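Local coordinates for protein KLLA0E08119p (Kluyveromyces lactis, PDB 3VA7) that probably catalyses, as the urea carboxylase part of a longer urea-degrading enzyme, the ATP- and biotin-dependent carboxylation of urea with hydrogencarbonate, at residues A[483-488]-A[533-538]; A[552-557]-A[580-585]. One frame throughout, in Å; residues are numbered along the deposited sequence.

Interaction 1 of 2, residues A[483-488]-A[533-538]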
ATOM      1  N   PRO A 483     -19.968   1.674   0.777  1.00 47.22           N
ATOM      2  CA  PRO A 483     -18.796   1.305  -0.068  1.00 46.25           C
ATOM      3  C   PRO A 483     -19.068   0.380  -1.272  1.00 45.11           C
ATOM      4  O   PRO A 483     -18.377   0.470  -2.264  1.00 44.45           O
ATOM      5  CB  PRO A 483     -17.852   0.593   0.927  1.00 46.21           C
ATOM      6  CG  PRO A 483     -18.785  -0.055   1.953  1.00 46.60           C
ATOM      7  CD  PRO A 483     -20.037   0.866   2.018  1.00 47.36           C
ATOM      8  N   GLY A 484     -20.065  -0.493  -1.174  1.00 44.03           N
ATOM      9  CA  GLY A 484     -20.219  -1.592  -2.120  1.00 42.10           C
ATOM     10  C   GLY A 484     -19.301  -2.693  -1.670  1.00 41.29           C
ATOM     11  O   GLY A 484     -18.400  -2.437  -0.876  1.00 41.83           O
ATOM     12  N   ALA A 485     -19.519  -3.913  -2.153  1.00 39.75           N
ATOM     13  CA  ALA A 485     -18.747  -5.069  -1.723  1.00 38.50           C
ATOM     14  C   ALA A 485     -17.224  -5.024  -2.006  1.00 38.55           C
ATOM     15  O   ALA A 485     -16.444  -5.663  -1.274  1.00 39.02           O
ATOM     16  CB  ALA A 485     -19.331  -6.301  -2.345  1.00 39.06           C
ATOM     17  N   ASN A 486     -16.805  -4.342  -3.083  1.00 37.41           N
ATOM     18  CA  ASN A 486     -15.415  -4.319  -3.483  1.00 36.55           C
ATOM     19  C   ASN A 486     -15.130  -3.280  -4.541  1.00 36.61           C
ATOM     20  O   ASN A 486     -14.850  -3.601  -5.709  1.00 37.52           O
ATOM     21  CB  ASN A 486     -14.966  -5.695  -3.988  1.00 36.60           C
ATOM     22  CG  ASN A 486     -13.619  -6.110  -3.403  1.00 35.37           C
ATOM     23  OD1 ASN A 486     -12.590  -6.072  -4.076  1.00 30.86           O
ATOM     24  ND2 ASN A 486     -13.625  -6.474  -2.124  1.00 34.36           N
ATOM     25  N   THR A 487     -15.152  -2.029  -4.122  1.00 35.53           N
ATOM     26  CA  THR A 487     -15.069  -0.924  -5.046  1.00 35.00           C
ATOM     27  C   THR A 487     -13.649  -0.345  -5.037  1.00 35.07           C
ATOM     28  O   THR A 487     -13.196   0.089  -3.981  1.00 36.63           O
ATOM     29  CB  THR A 487     -16.138   0.121  -4.635  1.00 34.71           C
ATOM     30  OG1 THR A 487     -17.401  -0.558  -4.570  1.00 35.14           O
ATOM     31  CG2 THR A 487     -16.260   1.289  -5.611  1.00 31.94           C
ATOM     32  N   SER A 488     -12.968  -0.332  -6.194  1.00 33.56           N
ATOM     33  CA  SER A 488     -11.573   0.118  -6.311  1.00 31.48           C
ATOM     34  C   SER A 488     -11.325   1.084  -7.457  1.00 31.20           C
ATOM     35  O   SER A 488     -11.836   0.880  -8.574  1.00 31.84           O
ATOM     36  CB  SER A 488     -10.628  -1.065  -6.507  1.00 31.71           C
ATOM     37  OG  SER A 488     -11.005  -1.904  -7.578  1.00 30.33           O
ATOM     38  N   THR A 533     -17.711  -4.409  -8.011  1.00 31.93           N
ATOM     39  CA  THR A 533     -17.849  -5.838  -8.044  1.00 32.34           C
ATOM     40  C   THR A 533     -19.045  -6.300  -7.200  1.00 33.67           C
ATOM     41  O   THR A 533     -19.060  -6.049  -5.998  1.00 34.68           O
ATOM     42  CB  THR A 533     -16.590  -6.524  -7.409  1.00 32.33           C
ATOM     43  OG1 THR A 533     -15.369  -5.893  -7.854  1.00 30.49           O
ATOM     44  CG2 THR A 533     -16.607  -8.079  -7.626  1.00 28.33           C
ATOM     45  N   LEU A 534     -19.971  -7.052  -7.808  1.00 34.78           N
ATOM     46  CA  LEU A 534     -21.166  -7.661  -7.145  1.00 35.94           C
ATOM     47  C   LEU A 534     -22.270  -6.693  -6.636  1.00 36.93           C
ATOM     48  O   LEU A 534     -23.417  -6.919  -6.928  1.00 37.67           O
ATOM     49  CB  LEU A 534     -20.801  -8.702  -6.118  1.00 35.07           C
ATOM     50  CG  LEU A 534     -20.216  -9.996  -6.723  1.00 36.67           C
ATOM     51  CD1 LEU A 534     -19.765 -10.947  -5.576  1.00 35.16           C
ATOM     52  CD2 LEU A 534     -21.151 -10.720  -7.693  1.00 33.81           C
ATOM     53  N   ASN A 535     -21.929  -5.621  -5.926  1.00 38.25           N
ATOM     54  CA  ASN A 535     -22.853  -4.507  -5.704  1.00 39.84           C
ATOM     55  C   ASN A 535     -22.103  -3.225  -5.391  1.00 39.53           C
ATOM     56  O   ASN A 535     -21.019  -3.271  -4.800  1.00 39.93           O
ATOM     57  CB  ASN A 535     -23.864  -4.807  -4.580  1.00 41.55           C
ATOM     58  CG  ASN A 535     -23.195  -5.207  -3.302  1.00 44.51           C
ATOM     59  OD1 ASN A 535     -22.915  -6.398  -3.075  1.00 49.88           O
ATOM     60  ND2 ASN A 535     -22.955  -4.220  -2.429  1.00 49.02           N
ATOM     61  N   GLY A 536     -22.670  -2.091  -5.770  1.00 38.56           N
ATOM     62  CA  GLY A 536     -21.896  -0.862  -5.787  1.00 39.57           C
ATOM     63  C   GLY A 536     -22.092   0.015  -4.583  1.00 40.09           C
ATOM     64  O   GLY A 536     -22.782  -0.357  -3.664  1.00 40.56           O
ATOM     65  N   PRO A 537     -21.462   1.191  -4.583  1.00 41.10           N
ATOM     66  CA  PRO A 537     -21.462   2.179  -3.485  1.00 41.45           C
ATOM     67  C   PRO A 537     -22.627   3.132  -3.600  1.00 42.19           C
ATOM     68  O   PRO A 537     -23.223   3.201  -4.664  1.00 42.89           O
ATOM     69  CB  PRO A 537     -20.210   2.990  -3.795  1.00 40.85           C
ATOM     70  CG  PRO A 537     -20.169   3.002  -5.306  1.00 39.87           C
ATOM     71  CD  PRO A 537     -20.544   1.590  -5.673  1.00 40.59           C
ATOM     72  N   LYS A 538     -22.957   3.881  -2.556  1.00 42.95           N
ATOM     73  CA  LYS A 538     -23.760   5.077  -2.798  1.00 43.87           C
ATOM     74  C   LYS A 538     -22.869   6.266  -2.532  1.00 43.69           C
ATOM     75  O   LYS A 538     -22.176   6.298  -1.530  1.00 43.60           O
ATOM     76  CB  LYS A 538     -25.146   5.137  -2.073  1.00 44.37           C
ATOM     77  CG  LYS A 538     -25.349   4.331  -0.772  1.00 48.81           C
ATOM     78  CD  LYS A 538     -26.749   3.583  -0.609  1.00 52.91           C
ATOM     79  CE  LYS A 538     -28.024   4.484  -0.767  1.00 56.41           C
ATOM     80  NZ  LYS A 538     -28.026   5.800  -0.014  1.00 56.34           N
TER
HETATM   81  O   HOH W   1     -18.298  -2.947  -5.366  1.00 27.30           O

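Interaction 2 of 2, residues A[552-557]-A[580-585]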
ATOM      1  N   GLY A 552     -21.731  -4.932 -16.265  1.00 38.21           N
ATOM      2  CA  GLY A 552     -22.871  -5.793 -15.903  1.00 38.85           C
ATOM      3  C   GLY A 552     -24.178  -5.019 -15.807  1.00 39.56           C
ATOM      4  O   GLY A 552     -24.197  -3.775 -15.839  1.00 38.87           O
ATOM      5  N   THR A 553     -25.284  -5.751 -15.724  1.00 40.58           N
ATOM      6  CA  THR A 553     -26.577  -5.114 -15.435  1.00 41.63           C
ATOM      7  C   THR A 553     -26.682  -4.821 -13.936  1.00 40.67           C
ATOM      8  O   THR A 553     -26.576  -5.719 -13.080  1.00 40.01           O
ATOM      9  CB  THR A 553     -27.780  -5.962 -15.945  1.00 42.74           C
ATOM     10  OG1 THR A 553     -27.444  -6.526 -17.218  1.00 45.53           O
ATOM     11  CG2 THR A 553     -29.035  -5.090 -16.135  1.00 42.76           C
ATOM     12  N   VAL A 554     -26.839  -3.540 -13.640  1.00 40.13           N
ATOM     13  CA  VAL A 554     -26.992  -3.085 -12.280  1.00 40.08           C
ATOM     14  C   VAL A 554     -28.000  -1.968 -12.324  1.00 40.69           C
ATOM     15  O   VAL A 554     -27.878  -1.042 -13.151  1.00 39.84           O
ATOM     16  CB  VAL A 554     -25.764  -2.343 -11.760  1.00 39.60           C
ATOM     17  CG1 VAL A 554     -25.377  -2.840 -10.407  1.00 39.42           C
ATOM     18  CG2 VAL A 554     -24.668  -2.387 -12.727  1.00 37.91           C
ATOM     19  N   SER A 555     -28.942  -1.984 -11.392  1.00 41.68           N
ATOM     20  CA  SER A 555     -29.811  -0.817 -11.286  1.00 43.03           C
ATOM     21  C   SER A 555     -29.039   0.381 -10.710  1.00 42.92           C
ATOM     22  O   SER A 555     -28.289   0.241  -9.743  1.00 42.82           O
ATOM     23  CB  SER A 555     -31.076  -1.161 -10.499  1.00 43.56           C
ATOM     24  OG  SER A 555     -30.986  -0.793  -9.145  1.00 46.65           O
ATOM     25  N   CYS A 556     -29.198   1.539 -11.333  1.00 43.21           N
ATOM     26  CA  CYS A 556     -28.494   2.725 -10.918  1.00 44.30           C
ATOM     27  C   CYS A 556     -29.423   3.913 -10.741  1.00 44.72           C
ATOM     28  O   CYS A 556     -30.209   4.273 -11.607  1.00 44.21           O
ATOM     29  CB  CYS A 556     -27.348   3.109 -11.890  1.00 45.07           C
ATOM     30  SG  CYS A 556     -26.248   1.778 -12.525  1.00 47.14           S
ATOM     31  N   THR A 557     -29.225   4.564  -9.610  1.00 46.20           N
ATOM     32  CA  THR A 557     -30.069   5.594  -9.065  1.00 47.53           C
ATOM     33  C   THR A 557     -29.367   6.936  -9.064  1.00 48.24           C
ATOM     34  O   THR A 557     -28.226   7.017  -8.636  1.00 48.92           O
ATOM     35  CB  THR A 557     -30.294   5.215  -7.595  1.00 47.88           C
ATOM     36  OG1 THR A 557     -31.512   4.491  -7.501  1.00 47.86           O
ATOM     37  CG2 THR A 557     -30.244   6.457  -6.589  1.00 48.16           C
ATOM     38  N   GLY A 580     -26.517  -0.547  -7.440  1.00 46.98           N
ATOM     39  CA  GLY A 580     -26.981  -1.629  -6.614  1.00 47.02           C
ATOM     40  C   GLY A 580     -26.323  -2.916  -6.943  1.00 47.49           C
ATOM     41  O   GLY A 580     -25.140  -2.961  -7.077  1.00 48.82           O
ATOM     42  N   LYS A 581     -27.107  -3.968  -7.089  1.00 48.06           N
ATOM     43  CA  LYS A 581     -26.587  -5.310  -7.223  1.00 48.09           C
ATOM     44  C   LYS A 581     -26.387  -5.565  -8.700  1.00 47.33           C
ATOM     45  O   LYS A 581     -27.134  -5.043  -9.535  1.00 48.18           O
ATOM     46  CB  LYS A 581     -27.603  -6.271  -6.627  1.00 48.61           C
ATOM     47  CG  LYS A 581     -27.150  -7.706  -6.430  1.00 53.33           C
ATOM     48  CD  LYS A 581     -28.246  -8.491  -5.636  1.00 59.37           C
ATOM     49  CE  LYS A 581     -27.860  -9.992  -5.408  1.00 62.66           C
ATOM     50  NZ  LYS A 581     -28.289 -10.871  -6.572  1.00 61.90           N
ATOM     51  N   VAL A 582     -25.354  -6.322  -9.035  1.00 45.96           N
ATOM     52  CA  VAL A 582     -25.125  -6.717 -10.403  1.00 44.61           C
ATOM     53  C   VAL A 582     -25.932  -8.006 -10.704  1.00 44.33           C
ATOM     54  O   VAL A 582     -25.638  -9.076 -10.168  1.00 43.74           O
ATOM     55  CB  VAL A 582     -23.603  -6.873 -10.733  1.00 44.90           C
ATOM     56  CG1 VAL A 582     -23.374  -7.094 -12.241  1.00 43.08           C
ATOM     57  CG2 VAL A 582     -22.787  -5.660 -10.245  1.00 43.68           C
ATOM     58  N   THR A 583     -26.941  -7.888 -11.571  1.00 43.22           N
ATOM     59  CA  THR A 583     -27.857  -8.987 -11.906  1.00 42.63           C
ATOM     60  C   THR A 583     -27.238  -9.894 -12.958  1.00 42.23           C
ATOM     61  O   THR A 583     -27.411 -11.099 -12.946  1.00 42.05           O
ATOM     62  CB  THR A 583     -29.177  -8.346 -12.396  1.00 42.60           C
ATOM     63  OG1 THR A 583     -29.792  -7.776 -11.261  1.00 43.14           O
ATOM     64  CG2 THR A 583     -30.183  -9.316 -13.065  1.00 44.58           C
ATOM     65  N   VAL A 584     -26.520  -9.312 -13.903  1.00 41.98           N
ATOM     66  CA  VAL A 584     -26.017 -10.116 -14.993  1.00 41.70           C
ATOM     67  C   VAL A 584     -24.573  -9.757 -15.058  1.00 40.79           C
ATOM     68  O   VAL A 584     -24.256  -8.587 -15.165  1.00 41.09           O
ATOM     69  CB  VAL A 584     -26.729  -9.800 -16.374  1.00 42.94           C
ATOM     70  CG1 VAL A 584     -26.483 -10.947 -17.366  1.00 41.95           C
ATOM     71  CG2 VAL A 584     -28.248  -9.519 -16.198  1.00 40.18           C
ATOM     72  N   GLY A 585     -23.704 -10.756 -14.983  1.00 40.41           N
ATOM     73  CA  GLY A 585     -22.258 -10.521 -14.883  1.00 40.47           C
ATOM     74  C   GLY A 585     -21.831 -10.275 -13.446  1.00 40.40           C
ATOM     75  O   GLY A 585     -22.668 -10.360 -12.528  1.00 41.73           O
TER

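Interaction 1 of 2, residues A[483-488]-A[533-538]
The side-chain amide of Asn535 turns one face to Gly484 and Ala485: its OD1 lies 3.7 Å from CB of Ala485, and its ND2 packs near CA of Gly484. CG sits between backbone N and carbonyl carbon (chi1 54°), which folds the amide back over the backbone there. The ring of Pro537 likewise shows one face to the other segment, with O of Pro483 over it, 3.5 Å from Pro537 CB, and OG1 of Thr487 above the same face. The amide of Asn486 is held nearly in plane with its bond from ND2 to O of Ala485. Between the two loops, N of Ala485 donates to O of Asn535 at 3.1 Å, tilted 30° from the carbonyl plane. O of Asn535 also accepts a hydrogen bond from a water at 2.8 Å, which accepts from N of Asn486 and N of Thr533 and donates to OG1 of Thr487. Thr487 OG1 donates its own hydrogen bond to O of Pro483 (2.7 Å). With an alanine in place of Asn535, the backbone at Gly484 and Ala485 would probably lose its amide cover, opening a gap beside the Ala485 methyl. Ala485 and Leu534 also touch Tyr1174 in the biotin-carrier region. One direct backbone bond and a water with four hydrogen bonds thus join the loops, the water satisfying a backbone N from each as well as O of Asn535.

Interaction 2 of 2, residues A[552-557]-A[580-585]
Thr553 and Val584 run alongside each other with their ends in one direction, CG2 of Val584 lying 3.3 Å from OG1 of Thr553. Both are set by their first torsions: Thr553 OG1 stands beside its backbone N (chi1 -40°), while Val584 puts CG1 opposite its own N (chi1 -162°) and leaves CG2 to meet the threonine. On the other face of the sheet Val582 spreads its two methyls, CG1 coming 3.9 Å from CA of Gly552 and CG2 turning toward the Val554 side chain. The rotamer of Val554 is unstaggered and brings its CG1 implausibly near O of Lys581, so its exact placement is doubtful. A side chain at Gly552 would run into Val582 CG1 and the carbonyl of Val584. Thr553 N gives to Val584 O at 3.1 Å, whereas Thr553 O takes N of Thr583. Because that second bond is 2.7 Å long from Thr583 N to Thr553 O, both Thr583 and Val584 face Thr553, in what looks like a classic beta bulge, although the pairing is irregular. Thr553 O also receives a CA-H contact from Val582. Gly580 N gives to Ser555 O at 3.0 Å, a further slip of one residue, and strand 580-582 is held by few bonds here. The short axes run antiparallel at 167°, 5.2 Å apart. Gly552 bonds through its backbone to Arg587. This is a pair of neighbouring antiparallel strands, each of which bends from one sheet into the next, within the A and B subdomains of the carboxyltransferase domain.

Overall arrangement
From the N-terminal side, strand 477-480 leads into loop 483-488, and the chain then runs through strand 488-490, helix 511-520 and strand 529-533 before 533-538 returns to close interaction 1 over 44 intervening residues. After strands 538-541 and 545-550 comes 552-557, and a further 22 residues without helix end at 580-585, closing interaction 2. The two loops follow in series, neither nested nor crossed. They are nonetheless neighbours, with centres about 11 Å apart, and two probable backbone hydrogen bonds, Val582 to Leu534 and Gly536 to Gly580, join 533-538 to 580-585. Together they link the six-stranded and five-stranded antiparallel sheets.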